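Local coordinates for capsid protein VP1 (Human polyomavirus 12, PDB 6Y5Z) that probably assembles as disulfide-linked pentamers into the T=7 icosahedral capsid of the virus, at residues I7-V12 against G230-G235; P28-N33 against C243-W248; P63-A68 against W187-S192; I70-L75 against V268-R273; T94-S99 against T124-A129. All coordinates share one frame; numbering follows the deposited sequence. Where two conformers were deposited one is given.

How the contacts relate
Contacts 2 and 3 are buried, both bordering a neighbouring subunit, whereas contacts 1 and 4 lie together, their centres about 11 Å apart, toward the end of the jelly roll that carries both chain termini, and are only partly buried. Contact 5 is close to the middle of the fold but also partly buried. Contacts 4 and 5 each span the space between the two sheets of the sandwich, and contacts 3 and 4 share strand 66-71. Chemistry follows place: the outer pair rely on branched aliphatic groups and lysine methylenes, contact 2 on sulfur, contact 5 on a methyl over an aromatic ring, and contact 3 alone has a hydrogen bond between its segments.

Contact 1: I7-V12 against G230-G235; sequences IEVLDV and GPLCKG
Leu232 pushes its CD1 methyl against two branched residues of the N-terminal segment, overlapping Ile7 and Val9 at once. CD1 lies 3.9 Å from Ile7 CG2 and equally 3.9 Å from Val9 CG2. Leu232 and Ile7 pass each other in opposite directions, while Val9 crosses at a slant. Ile7 divides its work between its branches: with CG1 on the side of the backbone N (chi1 -58°), CG2 is left for the leucine and the longer arm carries CD1 to Lys234, where it meets CE at 4.0 Å. The lysine suits this edge because its extended methylenes can pack against isoleucine while NZ reaches past to a salt bridge with Glu133.

The contact joins the N-terminal stretch leading into strand 9-26 to the loop before strand 237-250 of the jelly roll. Each side has its own backbone support: Glu8 and Leu10 bond to strand 257-276, and Pro231 and Cys233 to strand 83-96. With no hydrogen bond between the two segments, their association rests on dispersion and the hydrophobic effect, which favour close packing of the two segments but impose little directionality on the methyls.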
# COMPACT_ATOMS: atom_id res chain seq x y z
N ILE D 7 -32.65 23.55 -3.48
CA ILE D 7 -32.29 24.39 -4.66
C ILE D 7 -32.59 23.60 -5.94
O ILE D 7 -32.12 22.44 -6.02
CB ILE D 7 -30.81 24.82 -4.55
CG1 ILE D 7 -30.54 25.58 -3.24
CG2 ILE D 7 -30.38 25.62 -5.78
CD1 ILE D 7 -29.10 25.98 -3.03
N GLU D 8 -33.36 24.18 -6.87
CA GLU D 8 -33.66 23.63 -8.22
C GLU D 8 -32.61 24.13 -9.22
O GLU D 8 -32.61 25.32 -9.57
CB GLU D 8 -35.05 24.01 -8.70
N VAL D 9 -31.74 23.23 -9.68
CA VAL D 9 -30.49 23.60 -10.41
C VAL D 9 -30.81 23.67 -11.91
O VAL D 9 -31.40 22.70 -12.45
CB VAL D 9 -29.37 22.61 -10.07
CG1 VAL D 9 -28.08 22.99 -10.76
CG2 VAL D 9 -29.17 22.53 -8.56
N LEU D 10 -30.38 24.74 -12.56
CA LEU D 10 -30.57 24.95 -14.02
C LEU D 10 -29.20 24.88 -14.70
O LEU D 10 -28.36 24.09 -14.25
CB LEU D 10 -31.31 26.27 -14.24
CG LEU D 10 -32.66 26.38 -13.53
CD1 LEU D 10 -33.30 27.75 -13.76
CD2 LEU D 10 -33.60 25.28 -13.99
N ASP D 11 -28.96 25.64 -15.76
CA ASP D 11 -27.72 25.47 -16.56
C ASP D 11 -26.55 26.25 -15.96
O ASP D 11 -26.75 27.32 -15.34
CB ASP D 11 -27.95 25.86 -18.03
CG ASP D 11 -28.36 24.69 -18.90
OD1 ASP D 11 -28.92 23.70 -18.36
OD2 ASP D 11 -28.07 24.73 -20.12
N VAL D 12 -25.35 25.74 -16.18
CA VAL D 12 -24.10 26.51 -15.96
C VAL D 12 -24.10 27.69 -16.93
O VAL D 12 -24.64 27.56 -18.06
CB VAL D 12 -22.82 25.68 -16.08
CG1 VAL D 12 -22.80 24.56 -15.05
CG2 VAL D 12 -22.62 25.15 -17.48
N GLY D 230 -21.71 20.64 -8.39
CA GLY D 230 -20.82 20.91 -7.26
C GLY D 230 -21.55 21.59 -6.10
O GLY D 230 -22.72 21.97 -6.21
N PRO D 231 -20.87 21.76 -4.95
CA PRO D 231 -21.44 22.57 -3.86
C PRO D 231 -21.87 23.95 -4.38
O PRO D 231 -21.11 24.57 -5.13
CB PRO D 231 -20.29 22.66 -2.86
CG PRO D 231 -19.47 21.38 -3.13
CD PRO D 231 -19.57 21.17 -4.63
N LEU D 232 -23.05 24.42 -3.95
CA LEU D 232 -23.61 25.74 -4.35
C LEU D 232 -23.48 26.69 -3.16
O LEU D 232 -23.98 26.37 -2.09
CB LEU D 232 -25.05 25.56 -4.82
CG LEU D 232 -25.25 24.68 -6.05
CD1 LEU D 232 -26.73 24.50 -6.31
CD2 LEU D 232 -24.60 25.27 -7.28
N CYS D 233 -22.81 27.80 -3.36
CA CYS D 233 -22.33 28.72 -2.30
C CYS D 233 -23.46 29.62 -1.84
O CYS D 233 -23.74 30.64 -2.49
CB CYS D 233 -21.11 29.48 -2.78
SG CYS D 233 -19.70 28.35 -2.99
N LYS D 234 -24.04 29.27 -0.70
CA LYS D 234 -25.15 30.06 -0.10
C LYS D 234 -24.57 31.36 0.45
O LYS D 234 -23.48 31.36 1.05
CB LYS D 234 -25.86 29.22 0.96
CG LYS D 234 -26.55 27.99 0.40
CD LYS D 234 -27.33 27.21 1.44
CE LYS D 234 -28.09 26.06 0.83
NZ LYS D 234 -28.67 25.18 1.88
N GLY D 235 -25.30 32.46 0.26
CA GLY D 235 -24.85 33.77 0.74
C GLY D 235 -23.53 34.20 0.14
O GLY D 235 -22.87 35.02 0.77

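Contact 2: P28-N33 against C243-W248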
# COMPACT_ATOMS: atom_id res chain seq x y z
N PRO D 28 -3.00 25.25 10.93
CA PRO D 28 -3.46 24.21 11.84
C PRO D 28 -3.77 24.79 13.23
O PRO D 28 -3.22 25.82 13.63
CB PRO D 28 -2.27 23.24 11.87
CG PRO D 28 -1.09 24.09 11.62
CD PRO D 28 -1.56 25.18 10.69
N ARG D 29 -4.73 24.14 13.89
CA ARG D 29 -5.16 24.49 15.26
C ARG D 29 -4.91 23.27 16.14
O ARG D 29 -5.84 22.52 16.40
CB ARG D 29 -6.63 24.95 15.22
CG ARG D 29 -6.86 26.12 14.28
CD ARG D 29 -6.22 27.39 14.82
NE ARG D 29 -6.32 28.52 13.94
CZ ARG D 29 -5.31 29.20 13.39
NH1 ARG D 29 -4.06 28.78 13.50
NH2 ARG D 29 -5.59 30.24 12.63
N MET D 30 -3.67 23.08 16.57
CA MET D 30 -3.24 21.86 17.28
C MET D 30 -3.36 22.01 18.80
O MET D 30 -3.03 21.07 19.48
CB MET D 30 -1.80 21.54 16.91
CG MET D 30 -1.66 21.14 15.45
SD MET D 30 -2.46 19.53 15.07
CE MET D 30 -3.93 20.06 14.21
N GLY D 31 -3.84 23.16 19.28
CA GLY D 31 -3.95 23.45 20.72
C GLY D 31 -3.28 24.77 21.05
O GLY D 31 -3.92 25.64 21.69
N VAL D 32 -2.03 24.93 20.63
CA VAL D 32 -1.36 26.26 20.64
C VAL D 32 -1.84 26.94 19.37
O VAL D 32 -1.25 26.74 18.29
CB VAL D 32 0.16 26.19 20.81
CG1 VAL D 32 0.76 27.59 20.87
CG2 VAL D 32 0.55 25.41 22.05
N ASN D 33 -2.93 27.69 19.48
CA ASN D 33 -3.65 28.28 18.33
C ASN D 33 -3.28 29.76 18.14
O ASN D 33 -3.74 30.35 17.16
CB ASN D 33 -5.15 28.08 18.49
CG ASN D 33 -5.54 26.62 18.49
OD1 ASN D 33 -4.75 25.76 18.11
ND2 ASN D 33 -6.78 26.35 18.88
N CYS D 243 -8.29 19.37 8.91
CA CYS D 243 -7.37 19.08 10.02
C CYS D 243 -6.27 18.19 9.45
O CYS D 243 -6.58 17.30 8.64
CB CYS D 243 -8.11 18.39 11.16
SG CYS D 243 -7.07 18.19 12.62
N ASP D 244 -5.04 18.45 9.85
CA ASP D 244 -3.87 17.70 9.33
C ASP D 244 -2.88 17.48 10.47
O ASP D 244 -1.86 18.19 10.55
CB ASP D 244 -3.27 18.44 8.14
CG ASP D 244 -4.22 18.44 6.97
OD1 ASP D 244 -4.38 17.35 6.36
OD2 ASP D 244 -4.86 19.51 6.68
N VAL D 245 -3.18 16.48 11.29
CA VAL D 245 -2.30 16.00 12.39
C VAL D 245 -1.27 15.06 11.78
O VAL D 245 -1.67 14.05 11.18
CB VAL D 245 -3.10 15.26 13.48
CG1 VAL D 245 -2.16 14.66 14.52
CG2 VAL D 245 -4.11 16.19 14.13
N MET D 246 0.02 15.33 12.00
CA MET D 246 1.13 14.54 11.42
C MET D 246 1.68 13.53 12.43
O MET D 246 2.45 12.66 12.01
CB MET D 246 2.26 15.46 10.98
CG MET D 246 1.86 16.41 9.89
SD MET D 246 1.38 15.57 8.37
CE MET D 246 2.91 14.76 7.88
N GLY D 247 1.30 13.62 13.70
CA GLY D 247 1.80 12.74 14.75
C GLY D 247 2.21 13.53 15.96
O GLY D 247 1.71 14.68 16.11
N TRP D 248 3.11 12.98 16.74
CA TRP D 248 3.62 13.63 17.98
C TRP D 248 5.10 13.94 17.85
O TRP D 248 5.89 13.10 17.39
CB TRP D 248 3.33 12.79 19.23
CG TRP D 248 1.86 12.61 19.46
CD1 TRP D 248 0.97 13.55 19.88
CD2 TRP D 248 1.11 11.41 19.26
NE1 TRP D 248 -0.29 13.01 19.96
CE2 TRP D 248 -0.23 11.70 19.56
CE3 TRP D 248 1.46 10.11 18.85
CZ2 TRP D 248 -1.24 10.74 19.44
CZ3 TRP D 248 0.46 9.17 18.74
CH2 TRP D 248 -0.86 9.48 19.04
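Met30 reaches from the loop 28-33 to two residues of segment 243-248, part of strand 237-250: Cys243 and Val245. These apolar contacts alone join the segments. SD touches Val245 CG2 at 3.8 Å; the terminal CE rests against the same methyl at 3.9 Å and against Cys243 SG at 4.0 Å. The thioether reaches both because its chain is folded back, bending at chi2 (-67°) and again at chi3. Methionine suits this place: it is flexible enough to lay its end against both a thiol and a valine methyl, and needs no polar partner. The two sulfur residues simply pack, without any bond between them.

Hydrogen bonds brace the loop itself. Gly31 N donates to Asn33 OD1 at 3.0 Å, tying the turn just after Met30, and Gly31 adopts backbone angles (128°/-52°) that suit a residue without a side chain. Arg29 NH1 donates to Pro28 O at 3.1 Å, approaching from above the carbonyl plane, while Asn33 O lies over one guanidinium face, toward its rim.

Charged partners lie farther out: Arg29 NE forms a salt bridge with Asp179, and Asp244 one with Arg264. Strand 237-250 belongs to the jelly roll, and Val245 also packs on Met103 of a neighbouring subunit, so the contact borders an interface of the pentamer. Polar bonds thus brace the loop, while soft, polarisable sulfur and methyl surfaces seat it on the strand, packing that buries the junction without demanding exact bond directions.

Contact 3: P63-A68 against W187-S192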
# COMPACT_ATOMS: atom_id res chain seq x y z
N PRO D 63 -6.02 18.73 19.45
CA PRO D 63 -6.21 19.34 18.14
C PRO D 63 -7.67 19.61 17.79
O PRO D 63 -8.57 18.92 18.26
CB PRO D 63 -5.61 18.30 17.17
CG PRO D 63 -5.80 16.99 17.91
CD PRO D 63 -5.55 17.34 19.37
N TYR D 64 -7.85 20.63 16.95
CA TYR D 64 -9.17 21.16 16.55
C TYR D 64 -9.28 21.15 15.03
O TYR D 64 -8.26 21.19 14.33
CB TYR D 64 -9.35 22.61 17.04
CG TYR D 64 -9.29 22.72 18.53
CD1 TYR D 64 -10.44 22.55 19.29
CD2 TYR D 64 -8.10 22.90 19.20
CE1 TYR D 64 -10.40 22.60 20.66
CE2 TYR D 64 -8.05 22.95 20.58
CZ TYR D 64 -9.20 22.76 21.32
OH TYR D 64 -9.19 22.74 22.68
N TYR D 65 -10.51 21.24 14.54
CA TYR D 65 -10.77 21.55 13.12
C TYR D 65 -10.40 23.01 12.85
O TYR D 65 -10.68 23.88 13.68
CB TYR D 65 -12.23 21.28 12.75
CG TYR D 65 -12.57 19.81 12.68
CD1 TYR D 65 -12.15 19.03 11.60
CD2 TYR D 65 -13.25 19.17 13.69
CE1 TYR D 65 -12.40 17.68 11.55
CE2 TYR D 65 -13.53 17.81 13.64
CZ TYR D 65 -13.11 17.06 12.56
OH TYR D 65 -13.40 15.73 12.50
N SER D 66 -9.77 23.25 11.70
CA SER D 66 -9.62 24.58 11.08
C SER D 66 -10.82 24.84 10.17
O SER D 66 -11.33 23.90 9.53
CB SER D 66 -8.33 24.63 10.31
OG SER D 66 -7.22 24.47 11.18
N CYS D 67 -11.25 26.10 10.05
CA CYS D 67 -12.31 26.46 9.07
C CYS D 67 -12.25 27.94 8.74
O CYS D 67 -11.73 28.73 9.54
CB CYS D 67 -13.70 26.07 9.51
SG CYS D 67 -14.23 26.85 11.06
N ALA D 68 -12.70 28.26 7.54
CA ALA D 68 -12.75 29.64 7.04
C ALA D 68 -13.93 29.75 6.08
O ALA D 68 -14.22 28.79 5.33
CB ALA D 68 -11.43 30.02 6.41
N TRP D 187 -15.80 15.12 17.30
CA TRP D 187 -16.65 15.49 16.13
C TRP D 187 -16.15 14.83 14.85
O TRP D 187 -14.95 15.00 14.52
CB TRP D 187 -16.66 17.01 15.92
CG TRP D 187 -17.26 17.84 17.02
CD1 TRP D 187 -16.60 18.70 17.83
CD2 TRP D 187 -18.65 17.91 17.38
NE1 TRP D 187 -17.49 19.32 18.67
CE2 TRP D 187 -18.75 18.87 18.41
CE3 TRP D 187 -19.81 17.30 16.91
CZ2 TRP D 187 -19.98 19.18 19.00
CZ3 TRP D 187 -21.01 17.58 17.52
CH2 TRP D 187 -21.09 18.53 18.53
N SER D 188 -17.06 14.20 14.13
CA SER D 188 -16.84 13.55 12.82
C SER D 188 -17.61 14.35 11.79
O SER D 188 -18.71 14.82 12.09
CB SER D 188 -17.34 12.14 12.83
OG SER D 188 -16.64 11.36 13.77
N PRO D 189 -17.17 14.40 10.53
CA PRO D 189 -18.04 14.88 9.46
C PRO D 189 -19.27 13.97 9.42
O PRO D 189 -19.14 12.75 9.58
CB PRO D 189 -17.22 14.81 8.17
CG PRO D 189 -15.83 14.47 8.61
CD PRO D 189 -15.84 14.00 10.04
N ASP D 190 -20.45 14.57 9.32
CA ASP D 190 -21.73 13.84 9.39
C ASP D 190 -22.12 13.31 8.01
O ASP D 190 -22.50 14.08 7.11
CB ASP D 190 -22.82 14.76 9.95
CG ASP D 190 -24.13 14.04 10.19
OD1 ASP D 190 -24.24 12.82 9.85
OD2 ASP D 190 -25.03 14.69 10.73
N PRO D 191 -22.07 11.98 7.76
CA PRO D 191 -22.38 11.46 6.43
C PRO D 191 -23.88 11.48 6.12
O PRO D 191 -24.26 11.27 5.00
CB PRO D 191 -21.87 10.02 6.49
CG PRO D 191 -22.01 9.65 7.93
CD PRO D 191 -21.69 10.92 8.71
N SER D 192 -24.72 11.73 7.12
CA SER D 192 -26.19 11.80 6.98
C SER D 192 -26.62 13.21 6.57
O SER D 192 -27.79 13.36 6.20
CB SER D 192 -26.89 11.37 8.25
OG SER D 192 -26.84 12.36 9.26
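Tyr65, near strand 66-71 of the jelly roll, reaches out to Trp187 in a small three-stranded antiparallel sheet made of strands 173-175, 136-139 and 187-189. Its OH donates to Trp187 O at 2.6 Å, a short bond in which the acceptor lies at the ring edge, near the plane of the tyrosine, and the hydroxyl is tilted 28° from the carbonyl plane. The ring also uses its flank, CE2 packing on Trp187 CB at 4.0 Å. At the tip, OH approaches Pro189 CD at 3.9 Å. A tyrosine fits because it is long enough to span the gap while its polar tip satisfies a buried carbonyl of an outermost strand of the small sheet.

In the next shell, Tyr125 OH is a second hydrogen-bonding partner of Tyr65 OH, linking the phenol to strand 124-131. Trp187 turns its indole away from Tyr65, and NE1 bonds to Ile153 O. Ser188 faces the other way, its OG hydrogen-bonded to Asn100 of a neighbouring subunit.

Beyond Pro189 the chain leaves the strand through an Asx turn at Asp190, whose other oxygen, OD2, forms a salt bridge with Lys173. At the turn, Asp190 OD1 accepts from Ser192 N at 3.0 Å and from Ser192 OG at 2.7 Å, both donors coming from the same face of the carboxylate.

Contact 4: I70-L75 against V268-R273; sequences IPLPLL and VQLRKR
Strand 257-276 turns Leu270 toward Leu72, and its next contact residue, Lys272, crosses Leu75, in the loop that follows strand 66-71. The lysine gives the closer approach. Leu75 CD2 sits alongside its aliphatic chain, 3.8 Å from Lys272 CE, 4.0 Å from CD and 4.2 Å from CG, one methyl thus touching three successive methylenes. This is possible because the lysine is extended beyond CG, offering a straight apolar flank while NZ goes on to a weak hydrogen bond with Asp17 O. A lysine suits this partly exposed margin, since it can pack with its chain while its charged end probably stays near solvent.

Between the leucines the fit is looser: Leu72 CD1 and Leu270 CD2 are 4.4 Å apart. In the jelly roll, strand 66-71 lies beside strand 237-250 in one sheet, and strand 257-276 lies between strands 9-26 and 83-96 in the facing one; the two leucines therefore meet in the space between the sheets, an apolar interlayer that suits their branched side chains. Cys233 touches both of them, and Ile22 of strand 9-26 packs on Leu270. Trp87 touches both Leu72 and Leu75, and its NE1 hydrogen-bonds to Pro73 O, which anchors the chain between these two leucines.

The neighbouring Arg271 and Arg273 send their side chains the other way, each NE forming a salt bridge with Glu88 OE1.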
# COMPACT_ATOMS: atom_id res chain seq x y z
N ILE D 70 -14.75 32.08 2.94
CA ILE D 70 -14.17 33.04 1.97
C ILE D 70 -15.32 33.76 1.27
O ILE D 70 -16.16 33.12 0.63
CB ILE D 70 -13.24 32.35 0.94
CG1 ILE D 70 -12.27 31.35 1.57
CG2 ILE D 70 -12.50 33.42 0.16
CD1 ILE D 70 -11.35 31.92 2.62
N PRO D 71 -15.37 35.11 1.33
CA PRO D 71 -16.41 35.84 0.61
C PRO D 71 -16.20 35.74 -0.91
O PRO D 71 -15.07 35.73 -1.35
CB PRO D 71 -16.25 37.29 1.07
CG PRO D 71 -15.33 37.24 2.29
CD PRO D 71 -14.48 36.00 2.11
N LEU D 72 -17.31 35.62 -1.66
CA LEU D 72 -17.29 35.49 -3.13
C LEU D 72 -17.89 36.73 -3.77
O LEU D 72 -18.67 37.43 -3.14
CB LEU D 72 -18.10 34.26 -3.55
CG LEU D 72 -17.59 32.96 -2.92
CD1 LEU D 72 -18.51 31.81 -3.28
CD2 LEU D 72 -16.16 32.69 -3.32
N PRO D 73 -17.57 37.00 -5.06
CA PRO D 73 -18.20 38.11 -5.78
C PRO D 73 -19.73 38.01 -5.71
O PRO D 73 -20.32 36.94 -5.88
CB PRO D 73 -17.64 37.98 -7.21
CG PRO D 73 -16.35 37.20 -7.04
CD PRO D 73 -16.64 36.23 -5.91
N LEU D 74 -20.37 39.15 -5.42
CA LEU D 74 -21.85 39.23 -5.32
C LEU D 74 -22.46 38.91 -6.69
O LEU D 74 -21.91 39.40 -7.71
CB LEU D 74 -22.19 40.64 -4.84
CG LEU D 74 -23.67 41.02 -4.81
CD1 LEU D 74 -24.46 40.17 -3.83
CD2 LEU D 74 -23.80 42.50 -4.47
N LEU D 75 -23.51 38.10 -6.73
CA LEU D 75 -24.12 37.65 -8.01
C LEU D 75 -25.52 38.22 -8.24
O LEU D 75 -25.85 38.43 -9.42
CB LEU D 75 -24.17 36.12 -8.02
CG LEU D 75 -22.81 35.45 -8.14
CD1 LEU D 75 -22.96 33.93 -8.06
CD2 LEU D 75 -22.10 35.84 -9.43
N VAL D 268 -9.76 26.63 -5.21
CA VAL D 268 -11.10 26.15 -5.64
C VAL D 268 -11.50 26.86 -6.92
O VAL D 268 -11.45 28.12 -6.97
CB VAL D 268 -12.15 26.33 -4.54
CG1 VAL D 268 -13.52 25.83 -4.98
CG2 VAL D 268 -11.71 25.65 -3.26
N GLN D 269 -11.87 26.08 -7.92
CA GLN D 269 -12.42 26.61 -9.19
C GLN D 269 -13.93 26.70 -9.04
O GLN D 269 -14.57 25.69 -8.69
CB GLN D 269 -12.06 25.69 -10.36
CG GLN D 269 -12.64 26.18 -11.66
CD GLN D 269 -12.19 25.30 -12.80
OE1 GLN D 269 -12.93 24.42 -13.24
NE2 GLN D 269 -10.95 25.48 -13.22
N LEU D 270 -14.49 27.89 -9.26
CA LEU D 270 -15.95 28.08 -9.19
C LEU D 270 -16.48 28.56 -10.53
O LEU D 270 -15.77 29.24 -11.28
CB LEU D 270 -16.32 29.04 -8.07
CG LEU D 270 -15.83 28.55 -6.70
CD1 LEU D 270 -14.65 29.34 -6.22
CD2 LEU D 270 -16.94 28.53 -5.68
N ARG D 271 -17.74 28.23 -10.78
CA ARG D 271 -18.44 28.69 -11.99
C ARG D 271 -19.83 29.17 -11.60
O ARG D 271 -20.42 28.70 -10.59
CB ARG D 271 -18.47 27.59 -13.05
CG ARG D 271 -19.41 26.45 -12.70
CD ARG D 271 -19.35 25.36 -13.76
NE ARG D 271 -20.07 24.20 -13.28
CZ ARG D 271 -19.93 22.97 -13.76
NH1 ARG D 271 -19.12 22.74 -14.77
NH2 ARG D 271 -20.63 21.97 -13.25
N LYS D 272 -20.39 30.08 -12.38
CA LYS D 272 -21.76 30.56 -12.12
C LYS D 272 -22.75 29.50 -12.61
O LYS D 272 -22.62 29.04 -13.76
CB LYS D 272 -21.99 31.90 -12.82
CG LYS D 272 -21.08 33.01 -12.32
CD LYS D 272 -21.34 34.30 -13.06
CE LYS D 272 -20.33 35.37 -12.71
NZ LYS D 272 -20.48 36.55 -13.60
N ARG D 273 -23.69 29.14 -11.76
CA ARG D 273 -24.77 28.17 -12.03
C ARG D 273 -26.11 28.87 -11.82
O ARG D 273 -26.30 29.49 -10.73
CB ARG D 273 -24.64 27.00 -11.05
CG ARG D 273 -25.78 26.00 -11.12
CD ARG D 273 -25.78 25.15 -12.38
NE ARG D 273 -24.85 24.04 -12.26
CZ ARG D 273 -24.97 22.86 -12.85
NH1 ARG D 273 -26.00 22.58 -13.64
NH2 ARG D 273 -24.05 21.92 -12.64

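Contact 5: T94-S99 against T124-A129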
# COMPACT_ATOMS: atom_id res chain seq x y z
N THR D 94 -5.72 20.89 -3.53
CA THR D 94 -5.40 21.08 -2.10
C THR D 94 -4.09 20.38 -1.80
O THR D 94 -3.76 19.38 -2.45
CB THR D 94 -6.56 20.61 -1.20
OG1 THR D 94 -6.25 20.98 0.15
CG2 THR D 94 -6.80 19.12 -1.30
N GLU D 95 -3.34 20.97 -0.89
CA GLU D 95 -1.97 20.55 -0.56
C GLU D 95 -1.75 20.76 0.93
O GLU D 95 -2.03 21.86 1.44
CB GLU D 95 -1.01 21.41 -1.37
CG GLU D 95 0.44 21.10 -1.10
CD GLU D 95 1.06 20.30 -2.20
OE1 GLU D 95 0.52 19.19 -2.49
OE2 GLU D 95 2.05 20.80 -2.75
N VAL D 96 -1.21 19.76 1.60
CA VAL D 96 -0.68 19.92 2.97
C VAL D 96 0.77 20.33 2.81
O VAL D 96 1.54 19.60 2.16
CB VAL D 96 -0.84 18.63 3.78
CG1 VAL D 96 -0.18 18.75 5.15
CG2 VAL D 96 -2.31 18.24 3.89
N ILE D 97 1.13 21.48 3.36
CA ILE D 97 2.46 22.12 3.16
C ILE D 97 3.36 21.80 4.35
O ILE D 97 2.88 21.96 5.47
CB ILE D 97 2.34 23.66 3.04
CG1 ILE D 97 1.41 24.07 1.91
CG2 ILE D 97 3.73 24.26 2.86
CD1 ILE D 97 1.70 23.35 0.64
N GLY D 98 4.62 21.44 4.11
CA GLY D 98 5.59 21.42 5.22
C GLY D 98 6.04 20.05 5.68
O GLY D 98 6.77 20.01 6.68
N SER D 99 5.77 18.97 4.93
CA SER D 99 6.34 17.65 5.27
C SER D 99 7.87 17.76 5.31
O SER D 99 8.49 17.05 6.13
CB SER D 99 5.86 16.56 4.34
OG SER D 99 6.29 16.78 3.03
N THR D 124 -1.98 9.78 12.63
CA THR D 124 -2.23 10.83 11.63
C THR D 124 -3.72 10.93 11.36
O THR D 124 -4.46 9.93 11.39
CB THR D 124 -1.42 10.60 10.36
OG1 THR D 124 -1.79 9.36 9.81
CG2 THR D 124 0.06 10.60 10.64
N TYR D 125 -4.17 12.15 11.14
CA TYR D 125 -5.59 12.44 10.85
C TYR D 125 -5.59 13.59 9.84
O TYR D 125 -5.12 14.69 10.16
CB TYR D 125 -6.34 12.81 12.13
CG TYR D 125 -7.80 13.04 11.91
CD1 TYR D 125 -8.67 11.96 11.87
CD2 TYR D 125 -8.31 14.31 11.74
CE1 TYR D 125 -10.02 12.13 11.63
CE2 TYR D 125 -9.67 14.50 11.55
CZ TYR D 125 -10.53 13.41 11.52
OH TYR D 125 -11.87 13.58 11.30
N HIS D 126 -6.04 13.28 8.63
CA HIS D 126 -6.10 14.26 7.53
C HIS D 126 -7.55 14.37 7.11
O HIS D 126 -8.20 13.33 6.94
CB HIS D 126 -5.23 13.88 6.35
CG HIS D 126 -3.79 13.93 6.66
ND1 HIS D 126 -3.12 15.12 6.82
CD2 HIS D 126 -2.89 12.95 6.85
CE1 HIS D 126 -1.86 14.86 7.11
NE2 HIS D 126 -1.69 13.53 7.12
N MET D 127 -8.05 15.58 6.98
CA MET D 127 -9.37 15.75 6.35
C MET D 127 -9.44 17.15 5.74
O MET D 127 -8.79 18.09 6.23
CB MET D 127 -10.50 15.52 7.35
CG MET D 127 -10.62 16.59 8.37
SD MET D 127 -11.76 17.82 7.77
CE MET D 127 -13.19 16.74 7.74
N PHE D 128 -10.16 17.23 4.64
CA PHE D 128 -10.51 18.56 4.09
C PHE D 128 -11.91 18.48 3.53
O PHE D 128 -12.43 17.39 3.20
CB PHE D 128 -9.51 19.04 3.05
CG PHE D 128 -9.57 18.30 1.75
CD1 PHE D 128 -8.88 17.11 1.58
CD2 PHE D 128 -10.28 18.82 0.68
CE1 PHE D 128 -8.93 16.44 0.37
CE2 PHE D 128 -10.29 18.16 -0.54
CZ PHE D 128 -9.62 16.97 -0.68
N ALA D 129 -12.56 19.64 3.50
CA ALA D 129 -13.91 19.76 2.97
C ALA D 129 -14.04 21.11 2.28
O ALA D 129 -13.42 22.08 2.69
CB ALA D 129 -14.95 19.60 4.04
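Thr94 sets its CG2 methyl squarely over one face of the Phe128 ring, a CH-pi contact with 3.6 Å from CG2 to the centroid and only 13° off the ring normal. Both side chains adopt less usual poses to make it. In Thr94, OG1 is anti to the backbone N (chi1 -173°), which leaves CG2 in the crowded position between N and the carbonyl carbon, aimed at the ring. Phe128 matches it: its own CG lies between N and carbonyl carbon (chi1 71°), swinging the ring under the methyl. Threonine suits the site because its two branches part company, the methyl packing while OG1 bonds to Tyr265 O and Arg264 NH2.

One pair along, Val96 CG2 comes obliquely to the imidazole of His126, 4.4 Å from ND1. That nitrogen is hydrogen-bonded to Asp244, which would hold the ring's rotation beside the valine.

The touching parts run roughly antiparallel, 151° apart, yet belong to the two facing sheets of the jelly roll. Strand 83-96 lies against strand 257-276, which adds Leu262 and Arg264 around Val96; strand 124-131 lies between strands 237-250 and 197-204, the latter bringing Phe200 to stack on Phe128.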